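Local coordinates for protein DJ-1 homolog D (Arabidopsis thaliana, PDB 4OGG) that belongs to the DJ-1/PfpI family and carries two such family units in tandem along a single chain, at residues R197-L201 against P214-L218; H33-K39 against F66-F72. One frame throughout, in Å; residues are numbered along the deposited sequence.

Contact 1 of 2, residues R197-L201 against P214-L218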
ATOM      1  N   ARG C 197     -24.777 -29.731  -4.464  1.00 25.12           N
ATOM      2  CA  ARG C 197     -23.451 -29.617  -3.868  1.00 23.87           C
ATOM      3  C   ARG C 197     -22.531 -29.039  -4.937  1.00 23.16           C
ATOM      4  O   ARG C 197     -22.428 -29.584  -6.039  1.00 21.10           O
ATOM      5  CB  ARG C 197     -22.939 -30.988  -3.423  1.00 26.36           C
ATOM      6  CG  ARG C 197     -23.678 -31.565  -2.230  1.00 30.94           C
ATOM      7  CD  ARG C 197     -23.258 -33.003  -1.967  1.00 32.38           C
ATOM      8  NE  ARG C 197     -21.827 -33.132  -1.702  1.00 35.36           N
ATOM      9  CZ  ARG C 197     -21.217 -32.648  -0.626  1.00 36.46           C
ATOM     10  NH1 ARG C 197     -21.911 -31.997   0.299  1.00 36.75           N
ATOM     11  NH2 ARG C 197     -19.913 -32.823  -0.467  1.00 37.19           N
ATOM     12  N   ILE C 198     -21.867 -27.934  -4.611  1.00 21.54           N
ATOM     13  CA  ILE C 198     -20.981 -27.269  -5.559  1.00 21.94           C
ATOM     14  C   ILE C 198     -19.546 -27.197  -5.047  1.00 21.42           C
ATOM     15  O   ILE C 198     -19.312 -26.895  -3.877  1.00 21.57           O
ATOM     16  CB  ILE C 198     -21.473 -25.829  -5.842  1.00 22.66           C
ATOM     17  CG1 ILE C 198     -22.990 -25.827  -6.061  1.00 24.33           C
ATOM     18  CG2 ILE C 198     -20.756 -25.260  -7.056  1.00 22.18           C
ATOM     19  CD1 ILE C 198     -23.455 -26.668  -7.224  1.00 27.76           C
ATOM     20  N   LEU C 199     -18.590 -27.481  -5.931  1.00 20.55           N
ATOM     21  CA  LEU C 199     -17.172 -27.435  -5.582  1.00 19.39           C
ATOM     22  C   LEU C 199     -16.480 -26.261  -6.269  1.00 17.91           C
ATOM     23  O   LEU C 199     -16.637 -26.056  -7.470  1.00 18.50           O
ATOM     24  CB  LEU C 199     -16.469 -28.733  -5.999  1.00 19.83           C
ATOM     25  CG  LEU C 199     -14.952 -28.756  -5.781  1.00 20.73           C
ATOM     26  CD1 LEU C 199     -14.650 -28.701  -4.294  1.00 20.08           C
ATOM     27  CD2 LEU C 199     -14.357 -30.010  -6.394  1.00 21.28           C
ATOM     28  N   PHE C 200     -15.717 -25.495  -5.496  1.00 17.76           N
ATOM     29  CA  PHE C 200     -14.983 -24.345  -6.019  1.00 16.96           C
ATOM     30  C   PHE C 200     -13.490 -24.636  -6.027  1.00 17.46           C
ATOM     31  O   PHE C 200     -12.925 -24.990  -4.995  1.00 18.42           O
ATOM     32  CB  PHE C 200     -15.224 -23.109  -5.147  1.00 15.96           C
ATOM     33  CG  PHE C 200     -16.387 -22.270  -5.580  1.00 17.19           C
ATOM     34  CD1 PHE C 200     -17.672 -22.799  -5.623  1.00 16.41           C
ATOM     35  CD2 PHE C 200     -16.196 -20.937  -5.932  1.00 15.99           C
ATOM     36  CE1 PHE C 200     -18.755 -22.010  -6.010  1.00 17.93           C
ATOM     37  CE2 PHE C 200     -17.269 -20.140  -6.318  1.00 16.06           C
ATOM     38  CZ  PHE C 200     -18.552 -20.677  -6.357  1.00 17.90           C
ATOM     39  N   LEU C 201     -12.857 -24.495  -7.188  1.00 17.39           N
ATOM     40  CA  LEU C 201     -11.419 -24.714  -7.299  1.00 18.15           C
ATOM     41  C   LEU C 201     -10.745 -23.374  -7.029  1.00 18.28           C
ATOM     42  O   LEU C 201     -10.729 -22.493  -7.890  1.00 19.45           O
ATOM     43  CB  LEU C 201     -11.063 -25.215  -8.698  1.00 18.59           C
ATOM     44  CG  LEU C 201     -11.573 -26.619  -9.030  1.00 20.64           C
ATOM     45  CD1 LEU C 201     -11.348 -26.928 -10.499  1.00 22.04           C
ATOM     46  CD2 LEU C 201     -10.850 -27.629  -8.145  1.00 23.20           C
ATOM     47  N   PRO C 214     -19.860 -15.555  -6.478  1.00 14.42           N
ATOM     48  CA  PRO C 214     -20.548 -16.793  -6.868  1.00 15.32           C
ATOM     49  C   PRO C 214     -20.708 -17.737  -5.675  1.00 15.46           C
ATOM     50  O   PRO C 214     -21.747 -18.380  -5.509  1.00 15.47           O
ATOM     51  CB  PRO C 214     -19.633 -17.378  -7.945  1.00 13.52           C
ATOM     52  CG  PRO C 214     -18.970 -16.151  -8.535  1.00 15.35           C
ATOM     53  CD  PRO C 214     -18.651 -15.348  -7.297  1.00 14.54           C
ATOM     54  N   PHE C 215     -19.676 -17.803  -4.840  1.00 14.63           N
ATOM     55  CA  PHE C 215     -19.685 -18.679  -3.673  1.00 14.59           C
ATOM     56  C   PHE C 215     -20.857 -18.370  -2.749  1.00 15.02           C
ATOM     57  O   PHE C 215     -21.642 -19.256  -2.411  1.00 16.22           O
ATOM     58  CB  PHE C 215     -18.356 -18.548  -2.916  1.00 14.34           C
ATOM     59  CG  PHE C 215     -18.174 -19.558  -1.814  1.00 16.37           C
ATOM     60  CD1 PHE C 215     -18.500 -19.243  -0.499  1.00 16.79           C
ATOM     61  CD2 PHE C 215     -17.671 -20.824  -2.092  1.00 17.81           C
ATOM     62  CE1 PHE C 215     -18.327 -20.173   0.527  1.00 18.19           C
ATOM     63  CE2 PHE C 215     -17.494 -21.764  -1.074  1.00 17.56           C
ATOM     64  CZ  PHE C 215     -17.823 -21.436   0.238  1.00 18.51           C
ATOM     65  N   GLN C 216     -20.994 -17.110  -2.359  1.00 13.49           N
ATOM     66  CA  GLN C 216     -22.082 -16.738  -1.470  1.00 13.93           C
ATOM     67  C   GLN C 216     -23.440 -16.682  -2.159  1.00 14.24           C
ATOM     68  O   GLN C 216     -24.468 -16.888  -1.517  1.00 15.22           O
ATOM     69  CB  GLN C 216     -21.761 -15.415  -0.776  1.00 14.09           C
ATOM     70  CG  GLN C 216     -20.569 -15.555   0.157  1.00 12.73           C
ATOM     71  CD  GLN C 216     -20.480 -14.446   1.173  1.00 15.87           C
ATOM     72  OE1 GLN C 216     -20.344 -14.699   2.371  1.00 16.79           O
ATOM     73  NE2 GLN C 216     -20.547 -13.211   0.707  1.00 11.21           N
ATOM     74  N   SER C 217     -23.454 -16.415  -3.461  1.00 14.82           N
ATOM     75  CA  SER C 217     -24.719 -16.370  -4.190  1.00 14.29           C
ATOM     76  C   SER C 217     -25.338 -17.768  -4.171  1.00 15.30           C
ATOM     77  O   SER C 217     -26.535 -17.932  -3.917  1.00 14.76           O
ATOM     78  CB  SER C 217     -24.501 -15.926  -5.642  1.00 15.03           C
ATOM     79  OG  SER C 217     -24.155 -14.553  -5.721  1.00 16.12           O
ATOM     80  N   LEU C 218     -24.515 -18.777  -4.432  1.00 14.43           N
ATOM     81  CA  LEU C 218     -24.995 -20.155  -4.447  1.00 16.34           C
ATOM     82  C   LEU C 218     -25.392 -20.628  -3.050  1.00 16.58           C
ATOM     83  O   LEU C 218     -26.346 -21.392  -2.897  1.00 17.77           O
ATOM     84  CB  LEU C 218     -23.927 -21.077  -5.051  1.00 16.61           C
ATOM     85  CG  LEU C 218     -23.639 -20.818  -6.533  1.00 17.49           C
ATOM     86  CD1 LEU C 218     -22.419 -21.611  -6.982  1.00 17.31           C
ATOM     87  CD2 LEU C 218     -24.863 -21.190  -7.360  1.00 19.14           C
TER
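Phe200 on strand 197-201 meets Pro214, Phe215 and Leu218 of helix 208-221 in a buried strand-to-helix contact of the second DJ-1/PfpI unit, and the touching side chains are all apolar. The short axes run nearly antiparallel, at 171°, and 10.4 Å apart. The two phenylalanines form a T-shaped pair. CD2 of Phe215 points at the centre of the Phe200 ring, the planes stand at 84° and the centroids are 5.3 Å apart. Phe215 reaches this place because its CG lies anti to its own backbone N (chi1 -171°). The far end of the Phe200 ring presses on the helix backbone, with CZ 3.4 Å from Phe215 N. Strand 197-201 lies inside the six-stranded sheet, between strands 224-228 and 275-278. Helix 208-221 packs on one face of that sheet, as in the alpha/beta sandwich of this family. Pro214 CB and Leu218 CD1 both sit at the edge of the Phe200 ring, in its plane; Leu218 CD1 is 3.8 Å from Phe200 CE1. The same methyl also touches Ile198 CG2, at 4.0 Å, where the two side chains cross at about a right angle. Helix 369-380 adjoins this layer, with Leu380 against Ile198 and Leu376 against Leu218.

Contact 2 of 2, residues H33-K39 against F66-F72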
ATOM      1  N   HIS C  33     -30.906  -1.182  -8.246  1.00 15.04           N
ATOM      2  CA  HIS C  33     -30.401   0.164  -8.484  1.00 15.99           C
ATOM      3  C   HIS C  33     -29.513   0.575  -7.318  1.00 14.59           C
ATOM      4  O   HIS C  33     -29.809   0.269  -6.162  1.00 15.49           O
ATOM      5  CB  HIS C  33     -31.560   1.153  -8.624  1.00 16.65           C
ATOM      6  CG  HIS C  33     -32.311   1.020  -9.912  1.00 19.25           C
ATOM      7  ND1 HIS C  33     -33.441   1.755 -10.193  1.00 20.96           N
ATOM      8  CD2 HIS C  33     -32.081   0.251 -11.003  1.00 21.37           C
ATOM      9  CE1 HIS C  33     -33.876   1.444 -11.401  1.00 22.65           C
ATOM     10  NE2 HIS C  33     -33.068   0.533 -11.914  1.00 22.19           N
ATOM     11  N   THR C  34     -28.423   1.268  -7.623  1.00 14.57           N
ATOM     12  CA  THR C  34     -27.490   1.713  -6.593  1.00 13.69           C
ATOM     13  C   THR C  34     -27.370   3.228  -6.628  1.00 12.82           C
ATOM     14  O   THR C  34     -27.168   3.811  -7.688  1.00 14.97           O
ATOM     15  CB  THR C  34     -26.103   1.105  -6.816  1.00 13.73           C
ATOM     16  OG1 THR C  34     -25.662   1.410  -8.145  1.00 15.81           O
ATOM     17  CG2 THR C  34     -26.150  -0.408  -6.632  1.00 11.81           C
ATOM     18  N   VAL C  35     -27.472   3.850  -5.460  1.00 13.38           N
ATOM     19  CA  VAL C  35     -27.402   5.301  -5.350  1.00 12.82           C
ATOM     20  C   VAL C  35     -26.543   5.766  -4.177  1.00 14.30           C
ATOM     21  O   VAL C  35     -26.362   5.047  -3.195  1.00 13.91           O
ATOM     22  CB  VAL C  35     -28.818   5.906  -5.177  1.00 12.67           C
ATOM     23  CG1 VAL C  35     -29.686   5.561  -6.382  1.00 13.56           C
ATOM     24  CG2 VAL C  35     -29.462   5.379  -3.895  1.00 13.61           C
ATOM     25  N   CYS C  36     -26.018   6.981  -4.292  1.00 14.07           N
ATOM     26  CA  CYS C  36     -25.208   7.577  -3.239  1.00 15.12           C
ATOM     27  C   CYS C  36     -25.562   9.053  -3.218  1.00 14.86           C
ATOM     28  O   CYS C  36     -25.552   9.706  -4.263  1.00 15.12           O
ATOM     29  CB  CYS C  36     -23.717   7.414  -3.533  1.00 13.62           C
ATOM     30  SG  CYS C  36     -22.648   8.264  -2.327  1.00 15.41           S
ATOM     31  N   PRO C  37     -25.891   9.601  -2.036  1.00 14.93           N
ATOM     32  CA  PRO C  37     -26.239  11.027  -1.990  1.00 15.90           C
ATOM     33  C   PRO C  37     -25.167  11.906  -2.621  1.00 17.43           C
ATOM     34  O   PRO C  37     -23.973  11.679  -2.433  1.00 18.06           O
ATOM     35  CB  PRO C  37     -26.419  11.296  -0.494  1.00 16.09           C
ATOM     36  CG  PRO C  37     -25.523  10.261   0.155  1.00 16.61           C
ATOM     37  CD  PRO C  37     -25.809   9.033  -0.680  1.00 15.36           C
ATOM     38  N   GLY C  38     -25.599  12.901  -3.390  1.00 17.86           N
ATOM     39  CA  GLY C  38     -24.657  13.803  -4.027  1.00 16.88           C
ATOM     40  C   GLY C  38     -23.990  13.265  -5.279  1.00 17.42           C
ATOM     41  O   GLY C  38     -23.156  13.943  -5.875  1.00 17.30           O
ATOM     42  N   LYS C  39     -24.346  12.048  -5.685  1.00 16.39           N
ATOM     43  CA  LYS C  39     -23.755  11.451  -6.876  1.00 16.38           C
ATOM     44  C   LYS C  39     -24.826  11.001  -7.855  1.00 17.21           C
ATOM     45  O   LYS C  39     -25.972  10.771  -7.471  1.00 17.20           O
ATOM     46  CB  LYS C  39     -22.858  10.267  -6.497  1.00 17.93           C
ATOM     47  CG  LYS C  39     -21.691  10.667  -5.610  1.00 16.17           C
ATOM     48  CD  LYS C  39     -20.633   9.579  -5.492  1.00 16.38           C
ATOM     49  CE  LYS C  39     -19.451  10.089  -4.675  1.00 17.95           C
ATOM     50  NZ  LYS C  39     -18.294   9.149  -4.673  1.00 17.84           N
ATOM     51  N   PHE C  66     -16.619   1.250  -6.996  1.00 12.40           N
ATOM     52  CA  PHE C  66     -17.955   0.795  -7.368  1.00 12.04           C
ATOM     53  C   PHE C  66     -18.700   1.837  -8.197  1.00 12.59           C
ATOM     54  O   PHE C  66     -18.857   2.978  -7.767  1.00 12.92           O
ATOM     55  CB  PHE C  66     -18.780   0.479  -6.117  1.00 12.65           C
ATOM     56  CG  PHE C  66     -20.075  -0.211  -6.417  1.00 13.01           C
ATOM     57  CD1 PHE C  66     -20.123  -1.593  -6.564  1.00 13.81           C
ATOM     58  CD2 PHE C  66     -21.239   0.521  -6.613  1.00 14.76           C
ATOM     59  CE1 PHE C  66     -21.313  -2.237  -6.902  1.00 14.75           C
ATOM     60  CE2 PHE C  66     -22.435  -0.113  -6.955  1.00 13.74           C
ATOM     61  CZ  PHE C  66     -22.469  -1.495  -7.099  1.00 14.36           C
ATOM     62  N   THR C  67     -19.176   1.431  -9.370  1.00 13.30           N
ATOM     63  CA  THR C  67     -19.899   2.338 -10.256  1.00 15.18           C
ATOM     64  C   THR C  67     -21.406   2.288 -10.016  1.00 15.46           C
ATOM     65  O   THR C  67     -22.030   1.235 -10.137  1.00 14.72           O
ATOM     66  CB  THR C  67     -19.621   2.007 -11.736  1.00 15.36           C
ATOM     67  OG1 THR C  67     -18.205   2.005 -11.972  1.00 18.97           O
ATOM     68  CG2 THR C  67     -20.275   3.044 -12.639  1.00 17.83           C
ATOM     69  N   LEU C  68     -21.978   3.437  -9.674  1.00 15.40           N
ATOM     70  CA  LEU C  68     -23.409   3.555  -9.410  1.00 14.53           C
ATOM     71  C   LEU C  68     -24.187   3.503 -10.720  1.00 15.48           C
ATOM     72  O   LEU C  68     -23.685   3.944 -11.752  1.00 14.58           O
ATOM     73  CB  LEU C  68     -23.693   4.883  -8.708  1.00 13.83           C
ATOM     74  CG  LEU C  68     -22.884   5.131  -7.429  1.00 13.93           C
ATOM     75  CD1 LEU C  68     -23.042   6.583  -6.997  1.00 14.92           C
ATOM     76  CD2 LEU C  68     -23.349   4.174  -6.327  1.00 13.32           C
ATOM     77  N   ASN C  69     -25.405   2.964 -10.680  1.00 15.43           N
ATOM     78  CA  ASN C  69     -26.226   2.887 -11.883  1.00 15.39           C
ATOM     79  C   ASN C  69     -27.511   3.700 -11.771  1.00 16.18           C
ATOM     80  O   ASN C  69     -28.361   3.658 -12.664  1.00 17.44           O
ATOM     81  CB  ASN C  69     -26.554   1.426 -12.240  1.00 15.09           C
ATOM     82  CG  ASN C  69     -27.489   0.759 -11.243  1.00 12.96           C
ATOM     83  OD1 ASN C  69     -27.983   1.384 -10.308  1.00 14.54           O
ATOM     84  ND2 ASN C  69     -27.743  -0.526 -11.455  1.00 14.87           N
ATOM     85  N   ALA C  70     -27.644   4.449 -10.682  1.00 15.61           N
ATOM     86  CA  ALA C  70     -28.825   5.278 -10.465  1.00 16.13           C
ATOM     87  C   ALA C  70     -28.470   6.595  -9.782  1.00 17.72           C
ATOM     88  O   ALA C  70     -27.399   6.735  -9.184  1.00 16.53           O
ATOM     89  CB  ALA C  70     -29.855   4.522  -9.647  1.00 16.34           C
ATOM     90  N   THR C  71     -29.383   7.556  -9.865  1.00 17.53           N
ATOM     91  CA  THR C  71     -29.174   8.876  -9.286  1.00 17.28           C
ATOM     92  C   THR C  71     -30.033   9.097  -8.042  1.00 18.51           C
ATOM     93  O   THR C  71     -31.260   9.163  -8.118  1.00 18.88           O
ATOM     94  CB  THR C  71     -29.484   9.971 -10.333  1.00 17.14           C
ATOM     95  OG1 THR C  71     -28.718   9.718 -11.521  1.00 17.31           O
ATOM     96  CG2 THR C  71     -29.136  11.355  -9.789  1.00 17.38           C
ATOM     97  N   PHE C  72     -29.364   9.223  -6.899  1.00 17.76           N
ATOM     98  CA  PHE C  72     -30.014   9.422  -5.609  1.00 17.98           C
ATOM     99  C   PHE C  72     -31.120  10.481  -5.618  1.00 19.77           C
ATOM    100  O   PHE C  72     -32.236  10.230  -5.159  1.00 19.26           O
ATOM    101  CB  PHE C  72     -28.957   9.798  -4.561  1.00 18.09           C
ATOM    102  CG  PHE C  72     -29.487   9.868  -3.161  1.00 19.23           C
ATOM    103  CD1 PHE C  72     -30.191  10.985  -2.718  1.00 18.23           C
ATOM    104  CD2 PHE C  72     -29.311   8.800  -2.288  1.00 18.80           C
ATOM    105  CE1 PHE C  72     -30.714  11.034  -1.426  1.00 19.13           C
ATOM    106  CE2 PHE C  72     -29.828   8.838  -0.996  1.00 19.34           C
ATOM    107  CZ  PHE C  72     -30.532   9.957  -0.563  1.00 19.95           C
TER
HETATM  108  O   HOH W   1     -24.302  -0.201  -9.869  1.00 15.63           O
HETATM  109  O   HOH W   2     -26.631   8.217  -6.873  1.00 15.43           O
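Thr34 and Val35, at the end of strand 30-35, run alongside strand 66-67 and the chain that follows it, and CA of Val35 lies 4.9 Å from CA of Phe72. Backbone pairing is slight: Ala70 N gives Thr34 O a weak bond. Side chains do more. Asn69 OD1 accepts from Thr34 N at 2.7 Å, and this donor is tilted 27° from the carbonyl plane. In return, Thr34 OG1 accepts from Asn69 N at 3.0 Å. With chi1 at 55°, the hydroxyl sits between the threonine's backbone N and carbonyl carbon, facing that amide. A water joins the hydroxyl to Thr67 O. Thr34 CG2 meets the edge of the Phe66 ring.

In the first DJ-1/PfpI unit, the contact thus joins the six-stranded sheet's outermost strand within this chain to strand 66-67 of the smaller sheet and the loop after it. Beyond strand 30-35, a type II turn from Cys36 to Lys39 brings Pro37 over one face of Phe72. This is a CH-pi contact, with Pro37 CB 4.1 Å from the Phe72 ring centroid. Val35 CG1 is tight against Ala70 CB, at 3.4 Å. Leu68 CD1 touches both Cys36 CB and Lys39 CB. A second water accepts from Cys36 N and Phe72 N. Gln249 of the second subunit hydrogen-bonds to Pro37 O.

In the fold
Contacts 1 and 2 lie in different DJ-1/PfpI units, on opposite sides of the chain's centre. Their centres are about 29 Å apart and their nearest atoms about 13 Å. They share no element. Contact 1 belongs to the core, joining an inner strand of one six-stranded sheet to a helix through apolar side chains and an aromatic pair. Contact 2 is partly buried and lies farther out, its centre about 18 Å from the chain centre against 11 Å. It joins an outer strand and the turn after it to a short strand and loop, and adds side-chain-to-backbone bonds and waters to its apolar packing. Another subunit reaches contact 2; no other chain of the assembly touches contact 1.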